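Local coordinates for putative polyphosphate kinase 2 family protein (Arthrobacter aurescens, PDB 3RHF), which probably transfers phosphate groups between polyphosphate and nucleotides, using a P-loop kinase fold, at residues G103-F109 with M134-R140; V146-H152 with D223-Y228; V19-G23 with P241-P246; M83-G87 with Q193-L197. One frame throughout, in Å; residues are numbered along the deposited sequence.

Overall arrangement
Contact 1 is strand pairing within the parallel sheet, strand order 104-108, 135-139, 75-82, 179-187, 242-246, and contact 3 adds residues 19-23 to its other outermost strand; their centres are about 20 Å apart. Contact 2 is helix packing, and contact 4 sets the phosphate-binding loop after strand 75-82 on helix 190-202. Contacts 1 and 2 both touch that loop: Arg140 NH1 is salt-bridged to Asp84 OD1 at 3.0 Å, and Tyr224 CG packs on Met83 SE at 3.8 Å. The centres of contacts 2 and 4 are about 17 Å apart. The side chain of Asp139 lies about 5 Å from a bound phosphate, which places the end of contact 1 near the presumed active site.

Contact 1 (G103-F109 with M134-R140); sequences GVQLTAF and MVGVFDR
Phe109 points its ring edge at the face of Phe138, with centroids 5.0 Å apart and planes at 84°, a T-shaped pair. Atom CE2 of Phe109 does the touching, 3.7 Å from Phe138 CD1 and over the middle of that ring. The Phe109 ring is itself lined on one face by CG2 of Thr107, and Ile125 of helix 123-126 packs against both phenylalanines, so the aromatic pair is well packed. At the far end, Met134, a selenomethionine, is bent at chi2 (-71°) and chi3 (-72°), a fold that lays its CE against Gln105 CG at 3.3 Å. Gln105 OE1 is hydrogen-bonded to Ala131 N. Between these ends runs a parallel beta ladder, five bridges from Val104-Val135 to Ala108-Asp139, with Val137 N hydrogen-bonded to Gln105 O (2.8 Å) and Thr107 N to Val137 O; strand 104-108 is outermost in the chain's sheet. On the face bearing Val104, Leu106 and Ala108, side chains of the two segments meet more loosely: Val104 CG2 stays 4.5 Å from Val135 CB, although Leu106 CD1 reaches Val137 CG1 at 3.7 Å. Helix 88-98 packs on Val104 and Leu106 there, while partly exposed Leu106 and Ala108 also meet Pro101 and Gln102 of the second subunit.

Contact 2 (V146-H152 with D223-Y228); sequences VLIHRVH and DYMDAY
Arg150 reaches Asp226 at the exposed side of this contact and forms its one salt bridge: NH1 donates to OD2 at 2.9 Å, while NH2 adds a weak bond to the same oxygen. Because both nitrogens use OD2, this is a single-oxygen grip and not a two-pronged pair. OD2 is met on its anti side, with NH1 28° out of the carboxylate plane and OD2 likewise tilted from the guanidinium plane; the two planes, 58° apart, are far from coplanar. With CG anti to the backbone N (chi1 -177°), the arginine chain runs out extended and passes its CD 4.0 Å from Ala227 CB.

Inward from that bridge the contact is apolar. Leu147 sets CD2 over the centre of the Tyr228 ring, 3.7 Å from the centroid, a CH-pi contact, and CD1 lies 3.5 Å from Tyr228 CZ. Val151 repeats the arrangement on Tyr224, its CG2 lying 3.8 Å from the ring centroid. Both phenol oxygens find weak partners elsewhere: Tyr224 OH at Glu217, Tyr228 OH at Gln81. Among backbone groups, Val151 N is hydrogen-bonded to Leu147 O and Ala227 N to Asp223 O, and Asp226 O accepts from Ser229 OG. The chemistry therefore implies that methyl-on-ring packing joins helix 221-235 to residues 146-152, with charge pairing kept to the exposed side.

Contact 3 (V19-G23 with P241-P246); sequences VLRVG and PWHVVP
His243 brings the CD2 corner of its imidazole to Arg21 CA at 3.9 Å, an oblique approach that also meets the carbonyl carbon of Leu20, while its ND1 is hydrogen-bonded to the backbone O of Lys183. Arg21 meets Pro241 through its aliphatic part, CG lying 4.1 Å from Pro241 CB, with the guanidinium only obliquely placed. The Trp242 indole turns away from residues 19-23: Lys183 makes a cation-pi contact with it, Tyr143 an edge-to-face one, and NE1 is hydrogen-bonded to Thr235 OG1. Of its side chain, CB is what meets Val22, 4.0 Å from CG2.

Two backbone hydrogen bonds flank the Arg21-His243 pair, Val244 N to Leu20 O at 3.1 Å and Val22 N to Trp242 O at 3.0 Å. Leu20 makes the main apolar contact, and its two methyls part: CD1 goes to Val245 CG2 at 3.5 Å, CD2 to Pro246 CD at 3.7 Å. Val22 CG2 meets Val244 CG2 at 3.9 Å, with Phe232 of helix 221-235 packing on both valines. The result is a single beta bridge, by which an N-terminal segment adds itself to the outermost strand, 242-246, of a three-layer alpha/beta/alpha sandwich.

Contact 4 (M83-G87 with Q193-L197); sequences MDTAG and QKKRL. With PO4 (phosphate ion), chain I.
Arg196 turns its CG anti to the carbonyl carbon (chi1 -70°) and then runs extended to NE, which carries its guanidinium alongside Thr85. Thr85 has a positive phi of 88°, as the third residue of a type II turn from Met83 to Ala86, closed by Ala86 N to Met83 O. NH1 of Arg196 donates to Thr85 O at 2.9 Å (163°), with the oxygen in the guanidinium plane; a water further links NH1 to Ala86 O. NE pairs with Glu192 and NH2 with Ala247 O, so several bonds fix the rotation of the flat group. The threonine methyl is wedged between helix side chains, CG2 lying 3.4 Å from Arg196 CD and 3.5 Å from Gln193 CG.

On the phosphate side of the loop, the backbone takes hold of the ion: Thr85 N donates to its O1 at 2.8 Å and Gly87 N to its O2 at 2.8 Å, with Gly89 N and Lys88 NZ completing the grip. Although the ion probably came from the crystallisation liquor, a loop between strand 75-82 and helix 88-98 that holds phosphate by backbone N-H groups and a lysine is consistent with the P-loop (Walker A-like) of the P-loop NTPase clan.

Contact 1 (G103-F109 with M134-R140)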
loop_
_atom_site.group_PDB
_atom_site.type_symbol
_atom_site.label_atom_id
_atom_site.label_comp_id
_atom_site.label_asym_id
_atom_site.label_seq_id
_atom_site.Cartn_x
_atom_site.Cartn_y
_atom_site.Cartn_z
ATOM N N GLY A 103 -2.855 -4.719 -6.175
ATOM C CA GLY A 103 -2.885 -4.243 -7.586
ATOM C C GLY A 103 -1.813 -3.200 -7.904
ATOM O O GLY A 103 -1.773 -2.679 -9.010
ATOM N N VAL A 104 -0.913 -2.978 -6.934
ATOM C CA VAL A 104 0.092 -1.910 -6.989
ATOM C C VAL A 104 1.469 -2.403 -6.700
ATOM O O VAL A 104 1.643 -3.192 -5.786
ATOM C CB VAL A 104 -0.221 -0.813 -5.935
ATOM C CG1 VAL A 104 0.849 0.244 -5.901
ATOM C CG2 VAL A 104 -1.547 -0.177 -6.253
ATOM N N GLN A 105 2.449 -1.950 -7.472
ATOM C CA GLN A 105 3.900 -2.304 -7.238
ATOM C C GLN A 105 4.586 -0.961 -7.031
ATOM O O GLN A 105 4.792 -0.209 -7.979
ATOM C CB GLN A 105 4.583 -3.147 -8.376
ATOM C CG GLN A 105 3.621 -4.208 -9.003
ATOM C CD GLN A 105 4.205 -5.278 -9.986
ATOM O OE1 GLN A 105 3.953 -5.254 -11.220
ATOM N NE2 GLN A 105 4.881 -6.250 -9.427
ATOM N N LEU A 106 4.820 -0.624 -5.770
ATOM C CA LEU A 106 5.527 0.576 -5.417
ATOM C C LEU A 106 7.035 0.266 -5.236
ATOM O O LEU A 106 7.399 -0.685 -4.560
ATOM C CB LEU A 106 4.974 1.115 -4.116
ATOM C CG LEU A 106 5.845 2.144 -3.420
ATOM C CD1 LEU A 106 5.933 3.368 -4.366
ATOM C CD2 LEU A 106 5.194 2.474 -2.067
ATOM N N THR A 107 7.892 1.082 -5.840
ATOM C CA THR A 107 9.298 1.093 -5.525
ATOM C C THR A 107 9.761 2.539 -5.219
ATOM O O THR A 107 9.547 3.442 -6.008
ATOM C CB THR A 107 10.148 0.521 -6.706
ATOM O OG1 THR A 107 9.703 -0.811 -7.034
ATOM C CG2 THR A 107 11.631 0.488 -6.322
ATOM N N ALA A 108 10.368 2.734 -4.060
ATOM C CA ALA A 108 11.102 3.954 -3.710
ATOM C C ALA A 108 12.596 3.658 -3.870
ATOM O O ALA A 108 13.239 3.040 -2.990
ATOM C CB ALA A 108 10.781 4.362 -2.262
ATOM N N PHE A 109 13.131 4.058 -5.016
ATOM C CA PHE A 109 14.551 3.892 -5.329
ATOM C C PHE A 109 15.422 4.700 -4.371
ATOM O O PHE A 109 15.236 5.900 -4.189
ATOM C CB PHE A 109 14.836 4.259 -6.793
ATOM C CG PHE A 109 14.262 3.258 -7.795
ATOM C CD1 PHE A 109 14.865 2.020 -7.988
ATOM C CD2 PHE A 109 13.101 3.544 -8.498
ATOM C CE1 PHE A 109 14.342 1.091 -8.878
ATOM C CE2 PHE A 109 12.560 2.629 -9.372
ATOM C CZ PHE A 109 13.188 1.393 -9.574
HETATM N N MSE A 134 -1.126 -4.237 -13.539
HETATM C CA MSE A 134 -0.672 -3.593 -12.330
HETATM C C MSE A 134 -0.506 -2.095 -12.514
HETATM O O MSE A 134 -0.328 -1.616 -13.644
HETATM C CB MSE A 134 0.627 -4.190 -11.860
HETATM C CG MSE A 134 0.618 -5.716 -11.630
HETATM SE SE MSE A 134 -0.430 -6.234 -10.061
HETATM C CE MSE A 134 0.708 -5.631 -8.591
ATOM N N VAL A 135 -0.630 -1.351 -11.400
ATOM C CA VAL A 135 -0.231 0.062 -11.359
ATOM C C VAL A 135 1.083 0.121 -10.664
ATOM O O VAL A 135 1.211 -0.239 -9.507
ATOM C CB VAL A 135 -1.229 0.951 -10.588
ATOM C CG1 VAL A 135 -0.656 2.350 -10.425
ATOM C CG2 VAL A 135 -2.623 0.985 -11.334
ATOM N N GLY A 136 2.087 0.543 -11.369
ATOM C CA GLY A 136 3.410 0.674 -10.757
ATOM C C GLY A 136 3.642 2.104 -10.332
ATOM O O GLY A 136 3.284 3.061 -11.076
ATOM N N VAL A 137 4.216 2.278 -9.140
ATOM C CA VAL A 137 4.597 3.617 -8.698
ATOM C C VAL A 137 6.068 3.659 -8.375
ATOM O O VAL A 137 6.556 2.897 -7.529
ATOM C CB VAL A 137 3.748 4.107 -7.514
ATOM C CG1 VAL A 137 4.329 5.434 -6.978
ATOM C CG2 VAL A 137 2.265 4.239 -7.922
ATOM N N PHE A 138 6.758 4.565 -9.077
ATOM C CA PHE A 138 8.175 4.885 -8.845
ATOM C C PHE A 138 8.320 6.231 -8.085
ATOM O O PHE A 138 8.150 7.327 -8.665
ATOM C CB PHE A 138 8.949 4.999 -10.171
ATOM C CG PHE A 138 9.287 3.673 -10.864
ATOM C CD1 PHE A 138 8.949 2.433 -10.332
ATOM C CD2 PHE A 138 9.975 3.704 -12.073
ATOM C CE1 PHE A 138 9.292 1.218 -11.014
ATOM C CE2 PHE A 138 10.288 2.527 -12.766
ATOM C CZ PHE A 138 9.946 1.281 -12.234
ATOM N N ASP A 139 8.585 6.115 -6.779
ATOM C CA ASP A 139 9.085 7.229 -5.976
ATOM C C ASP A 139 10.610 7.363 -6.196
ATOM O O ASP A 139 11.404 6.587 -5.671
ATOM C CB ASP A 139 8.725 7.045 -4.495
ATOM C CG ASP A 139 9.178 8.197 -3.610
ATOM O OD1 ASP A 139 9.936 9.028 -4.105
ATOM O OD2 ASP A 139 8.784 8.281 -2.415
ATOM N N ARG A 140 10.960 8.403 -6.962
ATOM C CA ARG A 140 12.225 8.528 -7.684
ATOM C C ARG A 140 12.317 7.426 -8.735
ATOM O O ARG A 140 11.548 6.477 -8.688
ATOM C CB ARG A 140 13.432 8.517 -6.756
ATOM C CG ARG A 140 13.421 9.603 -5.729
ATOM C CD ARG A 140 14.601 9.396 -4.814
ATOM N NE ARG A 140 14.716 10.435 -3.809
ATOM C CZ ARG A 140 14.115 10.432 -2.621
ATOM N NH1 ARG A 140 14.321 11.465 -1.809
ATOM N NH2 ARG A 140 13.314 9.430 -2.232
HETATM O O HOH W 1 12.941 7.220 -3.412
#

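Contact 2 (V146-H152 with D223-Y228)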
loop_
_atom_site.group_PDB
_atom_site.type_symbol
_atom_site.label_atom_id
_atom_site.label_comp_id
_atom_site.label_asym_id
_atom_site.label_seq_id
_atom_site.Cartn_x
_atom_site.Cartn_y
_atom_site.Cartn_z
ATOM N N VAL A 146 20.230 11.122 -14.340
ATOM C CA VAL A 146 20.592 12.339 -15.069
ATOM C C VAL A 146 20.325 13.651 -14.312
ATOM O O VAL A 146 20.292 14.720 -14.934
ATOM C CB VAL A 146 19.893 12.415 -16.421
ATOM C CG1 VAL A 146 20.309 11.247 -17.242
ATOM C CG2 VAL A 146 18.374 12.510 -16.264
ATOM N N LEU A 147 20.128 13.571 -12.999
ATOM C CA LEU A 147 19.879 14.769 -12.182
ATOM C C LEU A 147 21.002 14.941 -11.155
ATOM O O LEU A 147 21.842 15.782 -11.306
ATOM C CB LEU A 147 18.514 14.718 -11.473
ATOM C CG LEU A 147 17.317 14.716 -12.414
ATOM C CD1 LEU A 147 16.084 14.207 -11.716
ATOM C CD2 LEU A 147 17.096 16.095 -13.045
ATOM N N ILE A 148 21.002 14.127 -10.111
ATOM C CA ILE A 148 21.976 14.242 -9.078
ATOM C C ILE A 148 23.356 14.091 -9.754
ATOM O O ILE A 148 24.248 14.911 -9.559
ATOM C CB ILE A 148 21.657 13.251 -7.889
ATOM C CG1 ILE A 148 22.467 13.621 -6.637
ATOM C CG2 ILE A 148 21.947 11.833 -8.221
ATOM C CD1 ILE A 148 21.937 12.963 -5.303
ATOM N N HIS A 149 23.495 13.102 -10.624
ATOM C CA HIS A 149 24.772 12.834 -11.285
ATOM C C HIS A 149 25.225 14.031 -12.113
ATOM O O HIS A 149 26.402 14.326 -12.195
ATOM C CB HIS A 149 24.652 11.601 -12.184
ATOM C CG HIS A 149 24.591 10.297 -11.441
ATOM N ND1 HIS A 149 25.478 9.263 -11.675
ATOM C CD2 HIS A 149 23.741 9.853 -10.486
ATOM C CE1 HIS A 149 25.180 8.239 -10.895
ATOM N NE2 HIS A 149 24.135 8.575 -10.157
ATOM N N ARG A 150 24.290 14.733 -12.729
ATOM C CA ARG A 150 24.660 15.904 -13.493
ATOM C C ARG A 150 25.209 16.996 -12.578
ATOM O O ARG A 150 26.368 17.385 -12.691
ATOM C CB ARG A 150 23.463 16.404 -14.265
ATOM C CG ARG A 150 23.780 17.581 -15.132
ATOM C CD ARG A 150 22.630 17.814 -16.054
ATOM N NE ARG A 150 22.953 18.697 -17.153
ATOM C CZ ARG A 150 23.034 20.024 -17.061
ATOM N NH1 ARG A 150 22.830 20.678 -15.895
ATOM N NH2 ARG A 150 23.295 20.714 -18.159
ATOM N N VAL A 151 24.365 17.455 -11.660
ATOM C CA VAL A 151 24.707 18.463 -10.679
ATOM C C VAL A 151 26.109 18.288 -10.118
ATOM O O VAL A 151 26.882 19.238 -10.086
ATOM C CB VAL A 151 23.741 18.440 -9.507
ATOM C CG1 VAL A 151 24.145 19.486 -8.441
ATOM C CG2 VAL A 151 22.340 18.711 -9.985
ATOM N N HIS A 152 26.428 17.080 -9.681
ATOM C CA HIS A 152 27.690 16.811 -8.997
ATOM C C HIS A 152 28.848 16.307 -9.887
ATOM O O HIS A 152 29.852 15.804 -9.386
ATOM C CB HIS A 152 27.424 15.878 -7.821
ATOM C CG HIS A 152 26.674 16.543 -6.711
ATOM N ND1 HIS A 152 25.612 15.952 -6.067
ATOM C CD2 HIS A 152 26.825 17.768 -6.147
ATOM C CE1 HIS A 152 25.146 16.773 -5.144
ATOM N NE2 HIS A 152 25.860 17.886 -5.176
ATOM N N ASP A 223 21.309 24.476 -10.031
ATOM C CA ASP A 223 21.905 23.413 -10.855
ATOM C C ASP A 223 20.838 22.291 -11.066
ATOM O O ASP A 223 20.568 21.854 -12.208
ATOM C CB ASP A 223 23.179 22.825 -10.200
ATOM C CG ASP A 223 24.374 23.841 -10.091
ATOM O OD1 ASP A 223 24.699 24.504 -11.105
ATOM O OD2 ASP A 223 25.012 23.947 -8.993
ATOM N N TYR A 224 20.190 21.882 -9.966
ATOM C CA TYR A 224 19.058 20.977 -10.042
ATOM C C TYR A 224 17.956 21.484 -10.934
ATOM O O TYR A 224 17.480 20.736 -11.733
ATOM C CB TYR A 224 18.495 20.681 -8.670
ATOM C CG TYR A 224 19.215 19.608 -7.891
ATOM C CD1 TYR A 224 19.035 18.248 -8.174
ATOM C CD2 TYR A 224 20.050 19.946 -6.845
ATOM C CE1 TYR A 224 19.711 17.253 -7.423
ATOM C CE2 TYR A 224 20.700 18.981 -6.107
ATOM C CZ TYR A 224 20.534 17.644 -6.385
ATOM O OH TYR A 224 21.202 16.745 -5.584
HETATM N N MSE A 225 17.516 22.724 -10.816
HETATM C CA MSE A 225 16.510 23.206 -11.766
HETATM C C MSE A 225 16.954 23.098 -13.226
HETATM O O MSE A 225 16.134 22.854 -14.117
HETATM C CB MSE A 225 16.134 24.663 -11.517
HETATM C CG MSE A 225 15.304 24.952 -10.236
HETATM SE SE MSE A 225 13.821 23.721 -9.795
HETATM C CE MSE A 225 14.802 22.342 -8.782
ATOM N N ASP A 226 18.253 23.314 -13.469
ATOM C CA ASP A 226 18.817 23.213 -14.827
ATOM C C ASP A 226 18.787 21.727 -15.313
ATOM O O ASP A 226 18.421 21.422 -16.463
ATOM C CB ASP A 226 20.238 23.851 -14.885
ATOM C CG ASP A 226 20.772 23.970 -16.306
ATOM O OD1 ASP A 226 20.131 24.669 -17.122
ATOM O OD2 ASP A 226 21.823 23.345 -16.632
ATOM N N ALA A 227 19.182 20.831 -14.416
ATOM C CA ALA A 227 19.186 19.415 -14.701
ATOM C C ALA A 227 17.795 18.958 -15.120
ATOM O O ALA A 227 17.636 18.221 -16.095
ATOM C CB ALA A 227 19.643 18.647 -13.484
ATOM N N TYR A 228 16.795 19.411 -14.378
ATOM C CA TYR A 228 15.437 19.032 -14.656
ATOM C C TYR A 228 15.052 19.546 -16.019
ATOM O O TYR A 228 14.492 18.814 -16.832
ATOM C CB TYR A 228 14.468 19.562 -13.567
ATOM C CG TYR A 228 14.275 18.557 -12.440
ATOM C CD1 TYR A 228 13.494 17.426 -12.625
ATOM C CD2 TYR A 228 14.908 18.714 -11.206
ATOM C CE1 TYR A 228 13.342 16.500 -11.624
ATOM C CE2 TYR A 228 14.745 17.759 -10.188
ATOM C CZ TYR A 228 13.961 16.652 -10.418
ATOM O OH TYR A 228 13.783 15.674 -9.445
#

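Contact 3 (V19-G23 with P241-P246)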
loop_
_atom_site.group_PDB
_atom_site.type_symbol
_atom_site.label_atom_id
_atom_site.label_comp_id
_atom_site.label_asym_id
_atom_site.label_seq_id
_atom_site.Cartn_x
_atom_site.Cartn_y
_atom_site.Cartn_z
ATOM N N VAL A 19 -2.706 21.244 -19.580
ATOM C CA VAL A 19 -2.094 22.460 -19.090
ATOM C C VAL A 19 -0.746 22.179 -18.438
ATOM O O VAL A 19 0.084 23.083 -18.389
ATOM C CB VAL A 19 -3.043 23.288 -18.137
ATOM C CG1 VAL A 19 -4.282 23.754 -18.905
ATOM C CG2 VAL A 19 -3.492 22.522 -16.891
ATOM N N LEU A 20 -0.498 20.955 -17.941
ATOM C CA LEU A 20 0.752 20.685 -17.188
ATOM C C LEU A 20 1.813 19.997 -18.018
ATOM O O LEU A 20 2.926 19.788 -17.545
ATOM C CB LEU A 20 0.496 19.864 -15.920
ATOM C CG LEU A 20 -0.329 20.537 -14.838
ATOM C CD1 LEU A 20 -0.436 19.586 -13.624
ATOM C CD2 LEU A 20 0.249 21.931 -14.455
ATOM N N ARG A 21 1.461 19.676 -19.258
ATOM C CA ARG A 21 2.359 18.978 -20.211
ATOM C C ARG A 21 3.602 19.808 -20.514
ATOM O O ARG A 21 3.528 21.021 -20.578
ATOM C CB ARG A 21 1.600 18.738 -21.520
ATOM C CG ARG A 21 2.051 17.566 -22.359
ATOM C CD ARG A 21 1.149 17.341 -23.627
ATOM N NE ARG A 21 1.910 16.617 -24.653
ATOM C CZ ARG A 21 2.690 17.185 -25.589
ATOM N NH1 ARG A 21 3.363 16.412 -26.457
ATOM N NH2 ARG A 21 2.804 18.522 -25.683
ATOM N N VAL A 22 4.738 19.154 -20.682
ATOM C CA VAL A 22 5.939 19.813 -21.175
ATOM C C VAL A 22 6.050 19.637 -22.697
ATOM O O VAL A 22 6.402 18.569 -23.198
ATOM C CB VAL A 22 7.177 19.279 -20.473
ATOM C CG1 VAL A 22 8.456 19.742 -21.181
ATOM C CG2 VAL A 22 7.140 19.672 -19.029
ATOM N N GLY A 23 5.722 20.703 -23.415
ATOM C CA GLY A 23 5.658 20.674 -24.873
ATOM C C GLY A 23 6.817 21.424 -25.477
ATOM O O GLY A 23 7.699 21.895 -24.770
ATOM N N PRO A 241 5.105 11.909 -22.096
ATOM C CA PRO A 241 5.280 13.300 -21.812
ATOM C C PRO A 241 5.679 13.483 -20.385
ATOM O O PRO A 241 5.249 12.684 -19.544
ATOM C CB PRO A 241 3.884 13.882 -22.016
ATOM C CG PRO A 241 3.119 12.864 -22.762
ATOM C CD PRO A 241 3.695 11.577 -22.338
ATOM N N TRP A 242 6.459 14.536 -20.110
ATOM C CA TRP A 242 6.640 15.007 -18.735
ATOM C C TRP A 242 5.496 15.930 -18.317
ATOM O O TRP A 242 4.904 16.575 -19.141
ATOM C CB TRP A 242 7.936 15.770 -18.592
ATOM C CG TRP A 242 9.045 14.930 -18.221
ATOM C CD1 TRP A 242 10.081 14.510 -19.028
ATOM C CD2 TRP A 242 9.286 14.425 -16.953
ATOM N NE1 TRP A 242 10.938 13.751 -18.313
ATOM C CE2 TRP A 242 10.473 13.663 -17.029
ATOM C CE3 TRP A 242 8.619 14.521 -15.748
ATOM C CZ2 TRP A 242 11.007 12.998 -15.931
ATOM C CZ3 TRP A 242 9.141 13.840 -14.637
ATOM C CH2 TRP A 242 10.318 13.092 -14.740
ATOM N N HIS A 243 5.167 15.953 -17.046
ATOM C CA HIS A 243 4.248 16.927 -16.549
ATOM C C HIS A 243 4.896 17.561 -15.349
ATOM O O HIS A 243 5.455 16.875 -14.519
ATOM C CB HIS A 243 2.935 16.294 -16.129
ATOM C CG HIS A 243 2.276 15.500 -17.205
ATOM N ND1 HIS A 243 2.578 14.182 -17.433
ATOM C CD2 HIS A 243 1.325 15.838 -18.110
ATOM C CE1 HIS A 243 1.853 13.748 -18.447
ATOM N NE2 HIS A 243 1.073 14.730 -18.864
ATOM N N VAL A 244 4.808 18.873 -15.266
ATOM C CA VAL A 244 5.347 19.621 -14.151
ATOM C C VAL A 244 4.148 20.269 -13.461
ATOM O O VAL A 244 3.424 21.053 -14.072
ATOM C CB VAL A 244 6.327 20.707 -14.628
ATOM C CG1 VAL A 244 6.602 21.692 -13.470
ATOM C CG2 VAL A 244 7.633 20.083 -15.202
ATOM N N VAL A 245 3.957 19.880 -12.198
ATOM C CA VAL A 245 2.789 20.135 -11.413
ATOM C C VAL A 245 3.190 21.091 -10.289
ATOM O O VAL A 245 3.950 20.715 -9.374
ATOM C CB VAL A 245 2.282 18.839 -10.746
ATOM C CG1 VAL A 245 1.146 19.149 -9.878
ATOM C CG2 VAL A 245 1.888 17.747 -11.780
ATOM N N PRO A 246 2.696 22.337 -10.336
ATOM C CA PRO A 246 2.945 23.290 -9.269
ATOM C C PRO A 246 2.532 22.674 -7.935
ATOM O O PRO A 246 1.420 22.171 -7.824
ATOM C CB PRO A 246 2.031 24.420 -9.637
ATOM C CG PRO A 246 2.044 24.438 -11.058
ATOM C CD PRO A 246 2.124 23.006 -11.503
#

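Contact 4 (M83-G87 with Q193-L197)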
loop_
_atom_site.group_PDB
_atom_site.type_symbol
_atom_site.label_atom_id
_atom_site.label_comp_id
_atom_site.label_asym_id
_atom_site.label_seq_id
_atom_site.Cartn_x
_atom_site.Cartn_y
_atom_site.Cartn_z
HETATM N N MSE A 83 12.282 17.615 -5.611
HETATM C CA MSE A 83 13.211 17.941 -4.548
HETATM C C MSE A 83 12.613 17.530 -3.197
HETATM O O MSE A 83 11.377 17.408 -3.069
HETATM C CB MSE A 83 13.469 19.459 -4.552
HETATM C CG MSE A 83 13.980 20.015 -5.878
HETATM SE SE MSE A 83 15.732 19.274 -6.447
HETATM C CE MSE A 83 16.800 19.773 -4.864
ATOM N N ASP A 84 13.472 17.333 -2.194
ATOM C CA ASP A 84 13.005 16.836 -0.913
ATOM C C ASP A 84 12.098 17.868 -0.329
ATOM O O ASP A 84 12.286 19.052 -0.590
ATOM C CB ASP A 84 14.144 16.513 0.068
ATOM C CG ASP A 84 14.910 15.206 -0.298
ATOM O OD1 ASP A 84 14.346 14.287 -0.944
ATOM O OD2 ASP A 84 16.105 15.098 0.065
ATOM N N THR A 85 11.090 17.438 0.446
ATOM C CA THR A 85 10.122 18.376 0.985
ATOM C C THR A 85 8.957 18.616 0.017
ATOM O O THR A 85 7.880 19.028 0.446
ATOM C CB THR A 85 10.900 19.701 1.347
ATOM O OG1 THR A 85 11.056 19.774 2.770
ATOM C CG2 THR A 85 10.277 20.901 0.789
ATOM N N ALA A 86 9.135 18.359 -1.281
ATOM C CA ALA A 86 8.091 18.706 -2.295
ATOM C C ALA A 86 6.813 17.859 -2.166
ATOM O O ALA A 86 5.795 18.145 -2.801
ATOM C CB ALA A 86 8.629 18.576 -3.677
ATOM N N GLY A 87 6.890 16.786 -1.375
ATOM C CA GLY A 87 5.737 15.948 -1.097
ATOM C C GLY A 87 5.542 14.700 -1.944
ATOM O O GLY A 87 4.401 14.285 -2.127
ATOM N N GLN A 193 10.694 25.304 -0.048
ATOM C CA GLN A 193 11.521 24.281 0.574
ATOM C C GLN A 193 12.024 24.757 1.950
ATOM O O GLN A 193 11.982 24.016 2.944
ATOM C CB GLN A 193 12.713 23.957 -0.293
ATOM C CG GLN A 193 13.116 22.571 -0.241
ATOM C CD GLN A 193 14.583 22.346 0.010
ATOM O OE1 GLN A 193 15.215 23.133 0.689
ATOM N NE2 GLN A 193 15.110 21.186 -0.465
ATOM N N LYS A 194 12.505 25.995 1.982
ATOM C CA LYS A 194 12.979 26.616 3.215
ATOM C C LYS A 194 11.868 26.634 4.259
ATOM O O LYS A 194 12.072 26.222 5.390
ATOM C CB LYS A 194 13.545 28.022 2.948
ATOM C CG LYS A 194 13.791 28.836 4.199
ATOM C CD LYS A 194 14.990 29.823 4.100
ATOM C CE LYS A 194 14.792 30.984 3.131
ATOM N NZ LYS A 194 15.964 31.956 3.230
ATOM N N LYS A 195 10.687 27.077 3.854
ATOM C CA LYS A 195 9.527 27.086 4.741
ATOM C C LYS A 195 9.246 25.677 5.279
ATOM O O LYS A 195 8.917 25.493 6.441
ATOM C CB LYS A 195 8.327 27.627 3.970
ATOM C CG LYS A 195 7.149 28.118 4.830
ATOM C CD LYS A 195 5.848 28.363 3.999
ATOM C CE LYS A 195 4.505 28.206 4.806
ATOM N NZ LYS A 195 3.301 28.104 3.860
ATOM N N ARG A 196 9.405 24.670 4.431
ATOM C CA ARG A 196 9.137 23.313 4.846
ATOM C C ARG A 196 10.210 22.747 5.789
ATOM O O ARG A 196 9.853 22.075 6.759
ATOM C CB ARG A 196 8.835 22.394 3.641
ATOM C CG ARG A 196 7.500 22.750 3.029
ATOM C CD ARG A 196 7.165 21.991 1.777
ATOM N NE ARG A 196 5.981 22.548 1.113
ATOM C CZ ARG A 196 5.334 21.964 0.105
ATOM N NH1 ARG A 196 5.717 20.783 -0.362
ATOM N NH2 ARG A 196 4.341 22.564 -0.477
ATOM N N LEU A 197 11.491 23.002 5.528
ATOM C CA LEU A 197 12.534 22.495 6.430
ATOM C C LEU A 197 12.413 23.169 7.787
ATOM O O LEU A 197 12.579 22.523 8.836
ATOM C CB LEU A 197 13.924 22.707 5.871
ATOM C CG LEU A 197 14.305 21.880 4.655
ATOM C CD1 LEU A 197 15.575 22.450 4.079
ATOM C CD2 LEU A 197 14.477 20.407 5.010
HETATM P P PO4 I . 9.432 14.485 -0.312
HETATM O O1 PO4 I . 10.805 14.621 0.434
HETATM O O2 PO4 I . 8.425 15.409 0.524
HETATM O O3 PO4 I . 9.472 14.938 -1.807
HETATM O O4 PO4 I . 9.011 12.981 -0.286
HETATM O O HOH W 2 3.636 19.461 -2.177
#